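Local coordinates for methyltransferase (Streptomyces regensis, PDB 5N5D), which probably transfers a methyl group from S-adenosylmethionine to a hydroxyl oxygen during synthesis of the pyrrolobenzodiazepine tomaymycin, at residues D124-P127 with T128-R131; S104-E108 with A109-H113. All blocks are in the same frame, centred on the assembly; numbering follows the deposited sequence. Where two conformers were deposited one is given.

Contact 1 of 2, residues D124-P127 with T128-R131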
ATOM      1  N   ASP A 124      16.758 -23.497   0.374  1.00 21.89           N
ATOM      2  CA  ASP A 124      18.119 -23.903   0.037  1.00 22.80           C
ATOM      3  C   ASP A 124      18.925 -22.743  -0.534  1.00 21.99           C
ATOM      4  O   ASP A 124      20.133 -22.653  -0.294  1.00 23.50           O
ATOM      5  CB  ASP A 124      18.096 -25.053  -0.976  1.00 24.70           C
ATOM      6  CG  ASP A 124      17.515 -26.336  -0.406  1.00 28.79           C
ATOM      7  OD1 ASP A 124      17.557 -26.524   0.827  1.00 30.09           O
ATOM      8  OD2 ASP A 124      17.030 -27.173  -1.203  1.00 30.63           O
ATOM      9  N   ILE A 125      18.269 -21.847  -1.271  1.00 19.60           N
ATOM     10  CA  ILE A 125      18.982 -20.780  -1.966  0.69 19.93           C
ATOM     11  C   ILE A 125      19.246 -19.600  -1.040  1.00 19.80           C
ATOM     12  O   ILE A 125      20.321 -18.993  -1.088  1.00 20.20           O
ATOM     13  CB  ILE A 125      18.184 -20.358  -3.213  0.69 21.53           C
ATOM     14  CG1 ILE A 125      18.227 -21.480  -4.251  0.69 22.78           C
ATOM     15  CG2 ILE A 125      18.730 -19.058  -3.799  0.69 21.45           C
ATOM     16  CD1 ILE A 125      17.059 -21.483  -5.190  0.69 22.10           C
ATOM     17  N   LEU A 126      18.276 -19.247  -0.197  1.00 19.82           N
ATOM     18  CA  LEU A 126      18.387 -18.040   0.620  1.00 18.30           C
ATOM     19  C   LEU A 126      19.689 -17.944   1.409  1.00 19.17           C
ATOM     20  O   LEU A 126      20.311 -16.869   1.395  1.00 19.18           O
ATOM     21  CB  LEU A 126      17.161 -17.959   1.543  1.00 17.13           C
ATOM     22  CG  LEU A 126      15.868 -17.552   0.820  1.00 16.68           C
ATOM     23  CD1 LEU A 126      14.622 -17.907   1.630  1.00 17.30           C
ATOM     24  CD2 LEU A 126      15.883 -16.067   0.511  1.00 16.65           C
ATOM     25  N   PRO A 127      20.167 -18.983   2.095  1.00 18.73           N
ATOM     26  CA  PRO A 127      21.444 -18.824   2.814  1.00 20.31           C
ATOM     27  C   PRO A 127      22.608 -18.459   1.912  1.00 21.19           C
ATOM     28  O   PRO A 127      23.559 -17.816   2.378  1.00 24.55           O
ATOM     29  CB  PRO A 127      21.651 -20.188   3.493  1.00 22.92           C
ATOM     30  CG  PRO A 127      20.656 -21.107   2.893  1.00 24.39           C
ATOM     31  CD  PRO A 127      19.524 -20.273   2.393  1.00 21.99           C
ATOM     32  N   THR A 128      22.562 -18.835   0.628  1.00 19.93           N
ATOM     33  CA  THR A 128      23.647 -18.522  -0.299  1.00 22.31           C
ATOM     34  C   THR A 128      23.673 -17.055  -0.693  1.00 22.98           C
ATOM     35  O   THR A 128      24.642 -16.617  -1.326  1.00 24.62           O
ATOM     36  CB  THR A 128      23.548 -19.363  -1.578  1.00 25.17           C
ATOM     37  OG1 THR A 128      22.538 -18.825  -2.446  1.00 25.47           O
ATOM     38  CG2 THR A 128      23.225 -20.821  -1.259  1.00 27.75           C
ATOM     39  N   LEU A 129      22.639 -16.298  -0.343  1.00 22.08           N
ATOM     40  CA  LEU A 129      22.547 -14.889  -0.692  1.00 22.47           C
ATOM     41  C   LEU A 129      23.132 -13.972   0.372  1.00 22.41           C
ATOM     42  O   LEU A 129      23.231 -12.762   0.139  1.00 21.71           O
ATOM     43  CB  LEU A 129      21.082 -14.513  -0.943  1.00 21.03           C
ATOM     44  CG  LEU A 129      20.352 -15.349  -2.000  1.00 19.26           C
ATOM     45  CD1 LEU A 129      18.951 -14.805  -2.200  1.00 19.33           C
ATOM     46  CD2 LEU A 129      21.110 -15.385  -3.327  1.00 20.33           C
ATOM     47  N   ASP A 130      23.526 -14.507   1.527  1.00 21.11           N
ATOM     48  CA  ASP A 130      24.079 -13.685   2.597  1.00 23.29           C
ATOM     49  C   ASP A 130      25.556 -13.461   2.288  1.00 23.63           C
ATOM     50  O   ASP A 130      26.451 -14.087   2.856  1.00 24.44           O
ATOM     51  CB  ASP A 130      23.862 -14.356   3.948  1.00 27.04           C
ATOM     52  CG  ASP A 130      24.014 -13.395   5.109  1.00 34.07           C
ATOM     53  OD1 ASP A 130      24.373 -12.222   4.874  1.00 34.73           O
ATOM     54  OD2 ASP A 130      23.765 -13.814   6.259  1.00 35.82           O
ATOM     55  N   ARG A 131      25.808 -12.554   1.347  1.00 22.90           N
ATOM     56  CA  ARG A 131      27.163 -12.304   0.887  1.00 23.67           C
ATOM     57  C   ARG A 131      27.269 -10.875   0.377  1.00 24.32           C
ATOM     58  O   ARG A 131      26.269 -10.309  -0.084  1.00 23.98           O
ATOM     59  CB  ARG A 131      27.552 -13.288  -0.223  1.00 24.19           C
ATOM     60  CG  ARG A 131      26.692 -13.160  -1.463  1.00 24.67           C
ATOM     61  CD  ARG A 131      26.976 -14.272  -2.449  1.00 26.11           C
ATOM     62  NE  ARG A 131      28.395 -14.350  -2.781  1.00 28.14           N
ATOM     63  CZ  ARG A 131      28.933 -15.288  -3.554  1.00 30.68           C
ATOM     64  NH1 ARG A 131      28.163 -16.230  -4.087  1.00 32.34           N
ATOM     65  NH2 ARG A 131      30.237 -15.283  -3.800  1.00 33.21           N
TER

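Contact 2 of 2, residues S104-E108 with A109-H113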
ATOM      1  N   SER A 104      12.684 -15.098 -20.403  1.00 19.93           N
ATOM      2  CA  SER A 104      12.327 -14.543 -21.704  1.00 18.17           C
ATOM      3  C   SER A 104      11.566 -13.230 -21.558  1.00 18.20           C
ATOM      4  O   SER A 104      11.793 -12.286 -22.325  1.00 19.50           O
ATOM      5  CB  SER A 104      11.499 -15.557 -22.486  1.00 19.69           C
ATOM      6  OG  SER A 104      12.256 -16.725 -22.773  1.00 21.86           O
ATOM      7  N   ARG A 105      10.650 -13.157 -20.587  1.00 17.10           N
ATOM      8  CA  ARG A 105       9.911 -11.921 -20.345  1.00 16.20           C
ATOM      9  C   ARG A 105      10.835 -10.805 -19.875  1.00 17.31           C
ATOM     10  O   ARG A 105      10.699  -9.652 -20.301  1.00 18.00           O
ATOM     11  CB  ARG A 105       8.815 -12.150 -19.302  1.00 16.85           C
ATOM     12  CG  ARG A 105       7.843 -13.283 -19.595  1.00 17.21           C
ATOM     13  CD  ARG A 105       6.981 -13.007 -20.806  1.00 19.35           C
ATOM     14  NE  ARG A 105       7.644 -13.327 -22.068  1.00 19.14           N
ATOM     15  CZ  ARG A 105       7.783 -14.558 -22.555  1.00 22.61           C
ATOM     16  NH1 ARG A 105       7.325 -15.604 -21.878  1.00 25.06           N
ATOM     17  NH2 ARG A 105       8.388 -14.744 -23.721  1.00 23.51           N
ATOM     18  N   LEU A 106      11.756 -11.117 -18.964  1.00 16.88           N
ATOM     19  CA  LEU A 106      12.648 -10.084 -18.449  1.00 17.77           C
ATOM     20  C   LEU A 106      13.553  -9.534 -19.543  1.00 17.52           C
ATOM     21  O   LEU A 106      13.873  -8.338 -19.546  1.00 18.13           O
ATOM     22  CB  LEU A 106      13.465 -10.645 -17.288  1.00 18.73           C
ATOM     23  CG  LEU A 106      12.610 -10.986 -16.064  1.00 20.21           C
ATOM     24  CD1 LEU A 106      13.364 -11.933 -15.144  1.00 21.37           C
ATOM     25  CD2 LEU A 106      12.184  -9.726 -15.317  1.00 19.18           C
ATOM     26  N   ALA A 107      13.971 -10.385 -20.481  1.00 18.28           N
ATOM     27  CA  ALA A 107      14.737  -9.911 -21.626  1.00 19.10           C
ATOM     28  C   ALA A 107      13.890  -8.996 -22.504  1.00 20.50           C
ATOM     29  O   ALA A 107      14.334  -7.909 -22.897  1.00 20.78           O
ATOM     30  CB  ALA A 107      15.257 -11.104 -22.423  1.00 21.13           C
ATOM     31  N   GLU A 108      12.662  -9.422 -22.819  1.00 20.94           N
ATOM     32  CA  GLU A 108      11.749  -8.581 -23.591  1.00 21.74           C
ATOM     33  C   GLU A 108      11.523  -7.243 -22.900  1.00 19.56           C
ATOM     34  O   GLU A 108      11.391  -6.203 -23.558  1.00 21.55           O
ATOM     35  CB  GLU A 108      10.411  -9.299 -23.791  1.00 23.46           C
ATOM     36  CG  GLU A 108      10.472 -10.534 -24.686  1.00 24.62           C
ATOM     37  CD  GLU A 108       9.261 -11.449 -24.531  1.00 23.99           C
ATOM     38  OE1 GLU A 108       8.401 -11.183 -23.661  1.00 20.57           O
ATOM     39  OE2 GLU A 108       9.169 -12.444 -25.285  1.00 25.05           O
ATOM     40  N   ALA A 109      11.472  -7.254 -21.568  1.00 18.29           N
ATOM     41  CA  ALA A 109      11.203  -6.052 -20.793  1.00 16.67           C
ATOM     42  C   ALA A 109      12.387  -5.099 -20.737  1.00 17.81           C
ATOM     43  O   ALA A 109      12.214  -3.961 -20.289  1.00 19.71           O
ATOM     44  CB  ALA A 109      10.804  -6.436 -19.372  1.00 15.93           C
ATOM     45  N   GLY A 110      13.572  -5.534 -21.164  1.00 17.35           N
ATOM     46  CA  GLY A 110      14.750  -4.690 -21.118  1.00 18.77           C
ATOM     47  C   GLY A 110      15.419  -4.596 -19.767  1.00 19.29           C
ATOM     48  O   GLY A 110      16.144  -3.626 -19.518  1.00 20.98           O
ATOM     49  N   VAL A 111      15.217  -5.579 -18.886  1.00 18.35           N
ATOM     50  CA  VAL A 111      15.731  -5.515 -17.523  1.00 17.98           C
ATOM     51  C   VAL A 111      16.605  -6.713 -17.173  1.00 18.15           C
ATOM     52  O   VAL A 111      16.943  -6.902 -16.004  1.00 17.75           O
ATOM     53  CB  VAL A 111      14.588  -5.368 -16.496  1.00 18.04           C
ATOM     54  CG1 VAL A 111      13.803  -4.090 -16.747  1.00 19.55           C
ATOM     55  CG2 VAL A 111      13.663  -6.580 -16.524  1.00 18.66           C
ATOM     56  N   ALA A 112      17.003  -7.517 -18.161  1.00 20.62           N
ATOM     57  CA  ALA A 112      17.765  -8.726 -17.856  1.00 22.11           C
ATOM     58  C   ALA A 112      19.072  -8.402 -17.144  1.00 21.44           C
ATOM     59  O   ALA A 112      19.535  -9.188 -16.310  1.00 21.30           O
ATOM     60  CB  ALA A 112      18.036  -9.515 -19.137  1.00 25.63           C
ATOM     61  N   HIS A 113      19.674  -7.251 -17.448  1.00 19.66           N
ATOM     62  CA  HIS A 113      20.925  -6.854 -16.813  1.00 21.06           C
ATOM     63  C   HIS A 113      20.752  -6.509 -15.343  1.00 20.31           C
ATOM     64  O   HIS A 113      21.756  -6.377 -14.633  1.00 21.91           O
ATOM     65  CB  HIS A 113      21.530  -5.653 -17.547  1.00 21.93           C
ATOM     66  CG  HIS A 113      20.692  -4.411 -17.484  1.00 20.81           C
ATOM     67  ND1 HIS A 113      19.513  -4.272 -18.186  1.00 20.59           N
ATOM     68  CD2 HIS A 113      20.871  -3.248 -16.814  1.00 21.36           C
ATOM     69  CE1 HIS A 113      18.999  -3.079 -17.945  1.00 20.76           C
ATOM     70  NE2 HIS A 113      19.802  -2.438 -17.114  1.00 20.50           N
TER
HETATM   71  O   HOH W   1      16.869  -7.179 -21.206  1.00 24.00           O

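Contact 1 of 2, residues D124-P127 with T128-R131
Thr128 folds its hydroxyl back onto the carbonyl of Ile125 as the chain leaves helix 122-125 of the Rossmann-like methyltransferase fold, a worked example of a short helix whose chain continues in successive backbone bonds from each residue to the third before it: Thr128 to Ile125, Leu129 to Leu126 and, weakly, Asp130 to Pro127. Ile125 O is gripped twice by the same residue. Thr128 OG1 donates to Ile125 O at 2.6 Å, in the carbonyl plane and on a lone pair, while the backbone N of Thr128 comes in at 2.8 Å from above that plane. The hydroxyl gets there because chi1 of 78° sets OG1 between the backbone N and the carbonyl carbon. Thr128 CG2 lies 3.4 Å from Ile125 O and 3.7 Å from Asp124 O.

The packed side belongs to Leu126 and Leu129, both buried. Their branches touch lightly, CD2 of Leu126 standing 4.3 Å from CD1 of Leu129. Both also reach Leu66 of strand 64-68, and between them they meet Ile92 and Val90 of strand 88-93. Tyr152 and Trp155 of helix 149-158 close over Leu126.

On the solvent side, Thr128 is exposed yet held by its two bonds, and Pro127 is partly exposed, although its ring also leans on Trp155. The loosening comes at Asp130, which sends its carboxylate away from the turn to a salt bridge with Lys158 and whose backbone centres an inverse gamma turn. Leu129 N meets Leu126 O at 3.0 Å, whereas Asp130 N reaches Pro127 O only weakly, at 3.4 Å.

Contact 2 of 2, residues S104-E108 with A109-H113
The guanidinium of Arg105 meets the carboxylate of Glu108 with its edge, the carboxylate carbon lying in the guanidinium plane, and the imidazole of His113 likewise has Gly110 O at its edge. Arg105 grips side-on: NE reaches Glu108 OE1 at 2.8 Å and NH2 of Arg105 reaches Glu108 OE2 at 2.9 Å. Both bonds are nearly straight, yet both meet the carboxylate from above its plane, 42° out. OE2 also pairs with Lys30, so an alanine in place of Glu108 would probably leave two positive groups without their shared mate and set the arginine end free to turn.

Beyond this clamp the helix stops in a Schellman motif. Gly110, with positive phi, gives its N to Ala107 O at 3.0 Å, and Val111 N reaches back to Leu106 O at 3.1 Å, nearly along the C=O axis. That turn brings Val111 CG2 to 3.7 Å from Leu106 CD2, the hydrophobic contact that often accompanies this cap. A water bridges Ala107 O and Ala112 N.

Helix 26-31 flanks Glu108 and Ala109, Ile77 and Ala80 of helix 74-80 meet Leu106 and Val111 respectively, and Leu106 also packs on strand 115-119.

Both contacts illustrate one principle, that a helix can be ended by different local means, and both are partly buried, about 18 Å from the centre of the chain. They share no element and do not touch, their nearest atoms lying about 14 Å apart. Contact 1 faces inner strands, 64-68 and 88-93, and its Ile125 side chain comes within about 6 Å of the bound S-adenosylmethionine. Contact 2 lies by strand 115-119, outermost within the chain. A side-chain hydroxyl adds a second bond to Ile125 O at the first exit, whereas the second ends in a Schellman cap with Gly110 at positive phi, next to a partly exposed ion pair on the helix. Each keeps a pair of aliphatic side chains turned inward.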